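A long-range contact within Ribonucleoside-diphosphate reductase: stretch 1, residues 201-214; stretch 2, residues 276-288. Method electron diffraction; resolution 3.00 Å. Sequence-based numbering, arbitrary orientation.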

# COMPACT_ATOMS: atom_id res chain seq x y z
N TYR A 201 0.05 16.56 -16.82
CA TYR A 201 -1.05 15.90 -17.51
C TYR A 201 -1.64 16.80 -18.59
O TYR A 201 -1.95 16.33 -19.69
N LYS A 202 -1.80 18.09 -18.29
CA LYS A 202 -2.20 19.04 -19.32
C LYS A 202 -1.13 19.17 -20.39
O LYS A 202 -1.44 19.35 -21.57
N THR A 203 0.15 19.09 -20.00
CA THR A 203 1.22 19.02 -20.98
C THR A 203 1.11 17.74 -21.80
O THR A 203 1.30 17.76 -23.03
N PHE A 204 0.79 16.62 -21.15
CA PHE A 204 0.52 15.39 -21.89
C PHE A 204 -0.75 15.51 -22.73
O PHE A 204 -0.89 14.81 -23.73
N LYS A 205 -1.67 16.39 -22.34
CA LYS A 205 -2.92 16.55 -23.09
C LYS A 205 -2.67 17.17 -24.45
O LYS A 205 -3.28 16.77 -25.45
N HIS A 206 -1.76 18.15 -24.53
CA HIS A 206 -1.46 18.82 -25.79
C HIS A 206 -0.45 18.07 -26.64
O HIS A 206 -0.31 18.37 -27.83
N ILE A 207 0.27 17.10 -26.06
CA ILE A 207 1.24 16.32 -26.82
C ILE A 207 0.57 15.14 -27.52
O ILE A 207 0.88 14.84 -28.67
N PHE A 208 -0.35 14.46 -26.83
CA PHE A 208 -0.95 13.25 -27.39
C PHE A 208 -2.09 13.57 -28.34
O PHE A 208 -2.28 12.87 -29.34
N ASN A 209 -2.86 14.62 -28.05
CA ASN A 209 -4.05 14.92 -28.84
C ASN A 209 -3.71 15.70 -30.11
O ASN A 209 -4.37 15.52 -31.14
N SER A 210 -2.69 16.56 -30.06
CA SER A 210 -2.37 17.39 -31.22
C SER A 210 -1.55 16.64 -32.26
O SER A 210 -1.64 16.96 -33.45
N LEU A 211 -0.76 15.65 -31.86
CA LEU A 211 0.12 14.94 -32.77
C LEU A 211 -0.35 13.53 -33.11
O LEU A 211 0.21 12.91 -34.02
N ASN A 212 -1.36 13.01 -32.40
CA ASN A 212 -1.85 11.64 -32.61
C ASN A 212 -0.72 10.63 -32.47
O ASN A 212 -0.47 9.80 -33.35
N ILE A 213 -0.02 10.70 -31.34
CA ILE A 213 1.12 9.84 -31.06
C ILE A 213 0.99 9.27 -29.65
O ILE A 213 0.22 9.77 -28.82
N MET A 214 1.75 8.21 -29.40
CA MET A 214 1.83 7.53 -28.11
C MET A 214 0.46 7.13 -27.59
O MET A 214 0.00 7.66 -26.56
N PRO A 276 8.76 22.55 -27.51
CA PRO A 276 8.29 21.71 -28.62
C PRO A 276 6.82 21.34 -28.50
O PRO A 276 6.13 21.82 -27.59
N PHE A 277 6.34 20.49 -29.41
CA PHE A 277 4.96 20.02 -29.42
C PHE A 277 3.96 21.17 -29.51
O PHE A 277 2.81 21.03 -29.09
N GLY A 278 4.39 22.30 -30.05
CA GLY A 278 3.52 23.47 -30.13
C GLY A 278 3.15 24.05 -28.79
O GLY A 278 2.07 24.64 -28.65
N LEU A 279 4.01 23.90 -27.78
CA LEU A 279 3.73 24.40 -26.44
C LEU A 279 4.29 25.80 -26.27
O LEU A 279 5.40 26.11 -26.71
N THR A 280 3.51 26.65 -25.60
CA THR A 280 3.91 28.02 -25.30
C THR A 280 4.39 28.11 -23.86
O THR A 280 3.68 27.63 -22.96
N PRO A 281 5.56 28.69 -23.60
CA PRO A 281 6.03 28.79 -22.21
C PRO A 281 5.14 29.64 -21.33
O PRO A 281 5.11 29.44 -20.11
N ASP A 282 4.40 30.59 -21.91
CA ASP A 282 3.46 31.40 -21.14
C ASP A 282 2.14 30.70 -20.88
O ASP A 282 1.32 31.21 -20.11
N PHE A 283 1.91 29.53 -21.49
CA PHE A 283 0.67 28.79 -21.30
C PHE A 283 0.77 27.75 -20.19
O PHE A 283 -0.14 27.63 -19.37
N THR A 284 1.87 27.00 -20.16
CA THR A 284 2.06 26.03 -19.08
C THR A 284 2.22 26.73 -17.74
O THR A 284 1.71 26.25 -16.71
N ILE A 285 2.91 27.88 -17.72
CA ILE A 285 3.00 28.67 -16.50
C ILE A 285 1.63 29.20 -16.10
O ILE A 285 1.32 29.32 -14.91
N GLU A 286 0.79 29.52 -17.09
CA GLU A 286 -0.56 30.00 -16.78
C GLU A 286 -1.38 28.91 -16.10
O GLU A 286 -2.11 29.19 -15.15
N ASN A 287 -1.26 27.67 -16.57
CA ASN A 287 -2.03 26.58 -15.97
C ASN A 287 -1.49 26.23 -14.58
O ASN A 287 -2.27 26.02 -13.65
N ARG A 288 -0.17 26.15 -14.43
CA ARG A 288 0.39 25.82 -13.12
C ARG A 288 0.11 26.92 -12.11
O ARG A 288 0.03 26.64 -10.90

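Packing of the helix that includes 201-208 against the turn at 276-279 and the helix that begins at P281. The two helices run at 140° to each other and their axes come no closer than 10.9 Å. The contact buries 469 Å², both sides summed, and on the second stretch F277 and L279 account for most of it. No hydrogen bond crosses the contact; it is held by apolar and aromatic packing.

F277 covers the largest share. It sits in a type I' turn from P276 to L279, closed by the bond from L279 N to P276 O (3.0 Å), and its backbone has positive phi. Its CA-to-CB bond points toward the first stretch and chi1 is m (-61°), which lays the ring along I207, L211 and I213. I207 occupies one face of the ring: CG1 of I207 is 3.6 Å from CG of F277, and CG2 of I207 stands 3.9 Å from the centroid of the F277 ring, 25° off the ring normal, a CH-pi contact. I207 is m at chi1 and t at chi2; its CA-to-CB bond points sideways, yet both CG1 and CG2 reach the aromatic surface. The ring edge is met by L211, whose CD2 lies 3.6 Å from CD1 of F277, and by I213, whose CD1 lies 4.1 Å from CE1 of F277. L211 (m, p) and I213 (p, t) both point toward the second stretch, so the ring is bordered by L211 and by I213, which follows N212, a residue with positive phi.

H206, one turn before S210, is the next largest contributor. Its CA-to-CB bond points toward the second stretch and chi1 is m (-60°). CB of H206 packs 3.8 Å from CD2 of L279, while the imidazole extends to F283: NE2 of H206 is 3.2 Å from CE2 of F283, approaching near the plane of the phenyl ring at its edge. The ring centroids are 5.2 Å apart and the planes are inclined by 75°, an oblique pair. F283 is t at chi1 and points toward the first stretch. OG of S210 donates a hydrogen bond to O of H206 (3.1 Å), within the first stretch.

L279 joins the two ends of the interface. Its CA-to-CB bond is sideways, but chi1 m and chi2 t bring the branched end nearer the helix. There, CD2 meets H206, and CD1 of L279 lies 3.8 Å from CG2 of T203. T203 (m) also places OG1 4.0 Å from CG2 of T284 (m), where the two helices face each other with CA atoms of T203 and T284 7.3 Å apart; the T203 hydroxyl finds its hydrogen-bonding partner elsewhere in the structure. Farther along, K202 (m at chi1) and N287 (m) point toward each other's stretch.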

# COMPACT_ATOMS: atom_id res chain seq x y z
CB TYR A 201 -2.13 15.49 -16.50
CG TYR A 201 -1.64 14.53 -15.44
CD1 TYR A 201 -0.54 13.72 -15.66
CD2 TYR A 201 -2.29 14.43 -14.22
CE1 TYR A 201 -0.09 12.85 -14.69
CE2 TYR A 201 -1.85 13.56 -13.25
CZ TYR A 201 -0.75 12.77 -13.49
OH TYR A 201 -0.30 11.89 -12.53
CB LYS A 202 -2.51 20.40 -18.70
CG LYS A 202 -3.58 20.36 -17.61
CD LYS A 202 -4.93 19.92 -18.16
CE LYS A 202 -5.51 20.95 -19.11
NZ LYS A 202 -6.89 20.59 -19.55
CB THR A 203 2.58 19.10 -20.29
OG1 THR A 203 2.68 20.33 -19.56
CG2 THR A 203 3.70 19.04 -21.31
CB PHE A 204 0.39 14.21 -20.92
CG PHE A 204 1.71 13.70 -20.41
CD1 PHE A 204 2.86 13.82 -21.17
CD2 PHE A 204 1.79 13.09 -19.17
CE1 PHE A 204 4.07 13.34 -20.70
CE2 PHE A 204 3.00 12.61 -18.69
CZ PHE A 204 4.14 12.74 -19.46
CB LYS A 205 -3.90 17.39 -22.28
CG LYS A 205 -5.21 17.69 -22.99
CD LYS A 205 -6.11 18.57 -22.14
CE LYS A 205 -7.42 18.87 -22.84
NZ LYS A 205 -8.22 17.63 -23.10
CB HIS A 206 -0.96 20.24 -25.52
CG HIS A 206 -1.95 21.10 -24.79
ND1 HIS A 206 -3.12 21.55 -25.37
CD2 HIS A 206 -1.94 21.59 -23.53
CE1 HIS A 206 -3.78 22.28 -24.49
NE2 HIS A 206 -3.09 22.32 -23.37
CB ILE A 207 2.39 15.86 -25.90
CG1 ILE A 207 3.24 17.06 -25.48
CG2 ILE A 207 3.24 14.80 -26.58
CD1 ILE A 207 4.38 16.70 -24.55
CB PHE A 208 -1.44 12.34 -26.26
CG PHE A 208 -0.38 11.98 -25.25
CD1 PHE A 208 0.96 11.95 -25.61
CD2 PHE A 208 -0.73 11.68 -23.95
CE1 PHE A 208 1.93 11.63 -24.68
CE2 PHE A 208 0.24 11.35 -23.02
CZ PHE A 208 1.57 11.33 -23.38
CB ASN A 209 -5.06 15.69 -28.00
CG ASN A 209 -6.44 15.75 -28.64
OD1 ASN A 209 -6.72 15.03 -29.60
ND2 ASN A 209 -7.31 16.59 -28.10
CB SER A 210 -1.61 18.64 -30.77
OG SER A 210 -2.39 19.42 -29.88
CB LEU A 211 1.54 14.87 -32.20
CG LEU A 211 2.42 16.12 -32.27
CD1 LEU A 211 2.00 17.17 -31.24
CD2 LEU A 211 3.89 15.76 -32.10
CB ASN A 212 -2.55 11.52 -33.97
CG ASN A 212 -3.29 10.20 -34.13
OD1 ASN A 212 -3.47 9.45 -33.17
ND2 ASN A 212 -3.74 9.91 -35.35
CB ILE A 213 2.47 10.58 -31.20
CG1 ILE A 213 2.52 11.78 -30.25
CG2 ILE A 213 2.69 11.02 -32.64
CD1 ILE A 213 3.85 12.49 -30.22
CB MET A 214 2.53 8.42 -27.08
CG MET A 214 3.93 8.87 -27.49
SD MET A 214 5.08 7.49 -27.67
CE MET A 214 6.56 8.36 -28.16
CB PRO A 276 9.18 20.47 -28.51
CG PRO A 276 9.51 20.39 -27.06
CD PRO A 276 9.62 21.81 -26.57
CB PHE A 277 4.66 19.15 -28.19
CG PHE A 277 5.50 17.91 -28.10
CD1 PHE A 277 5.20 16.79 -28.86
CD2 PHE A 277 6.59 17.86 -27.24
CE1 PHE A 277 5.97 15.65 -28.78
CE2 PHE A 277 7.36 16.71 -27.15
CZ PHE A 277 7.06 15.61 -27.92
CB LEU A 279 4.32 23.46 -25.39
CG LEU A 279 3.72 22.06 -25.30
CD1 LEU A 279 4.48 21.21 -24.30
CD2 LEU A 279 2.25 22.15 -24.92
CB THR A 280 2.74 28.98 -25.52
OG1 THR A 280 2.29 28.88 -26.88
CG2 THR A 280 3.17 30.42 -25.24
CB PRO A 281 7.43 29.39 -22.35
CG PRO A 281 7.41 30.10 -23.67
CD PRO A 281 6.52 29.27 -24.55
CB ASP A 282 3.20 32.73 -21.86
CG ASP A 282 4.44 33.59 -21.96
OD1 ASP A 282 5.30 33.51 -21.06
OD2 ASP A 282 4.56 34.35 -22.95
CB PHE A 283 0.25 28.13 -22.61
CG PHE A 283 -1.00 27.30 -22.50
CD1 PHE A 283 -2.24 27.91 -22.46
CD2 PHE A 283 -0.93 25.92 -22.45
CE1 PHE A 283 -3.40 27.15 -22.36
CE2 PHE A 283 -2.07 25.16 -22.35
CZ PHE A 283 -3.31 25.77 -22.30
CB THR A 284 3.28 25.15 -19.37
OG1 THR A 284 3.10 24.49 -20.63
CG2 THR A 284 3.45 24.09 -18.29
CB ILE A 285 4.03 29.80 -16.67
CG1 ILE A 285 5.42 29.22 -16.93
CG2 ILE A 285 4.05 30.71 -15.45
CD1 ILE A 285 6.49 30.27 -17.15
CB GLU A 286 -1.25 30.48 -18.06
CG GLU A 286 -2.54 31.26 -17.83
CD GLU A 286 -3.75 30.37 -17.62
OE1 GLU A 286 -3.73 29.22 -18.11
OE2 GLU A 286 -4.71 30.81 -16.96
CB ASN A 287 -2.01 25.35 -16.88
CG ASN A 287 -2.94 25.50 -18.07
OD1 ASN A 287 -3.96 26.18 -17.99
ND2 ASN A 287 -2.58 24.86 -19.18
CB ARG A 288 1.89 25.55 -13.23
CG ARG A 288 2.76 26.78 -13.40
CD ARG A 288 4.23 26.42 -13.46
NE ARG A 288 5.09 27.60 -13.58
CZ ARG A 288 5.59 28.27 -12.56
NH1 ARG A 288 5.34 27.88 -11.31
NH2 ARG A 288 6.36 29.33 -12.77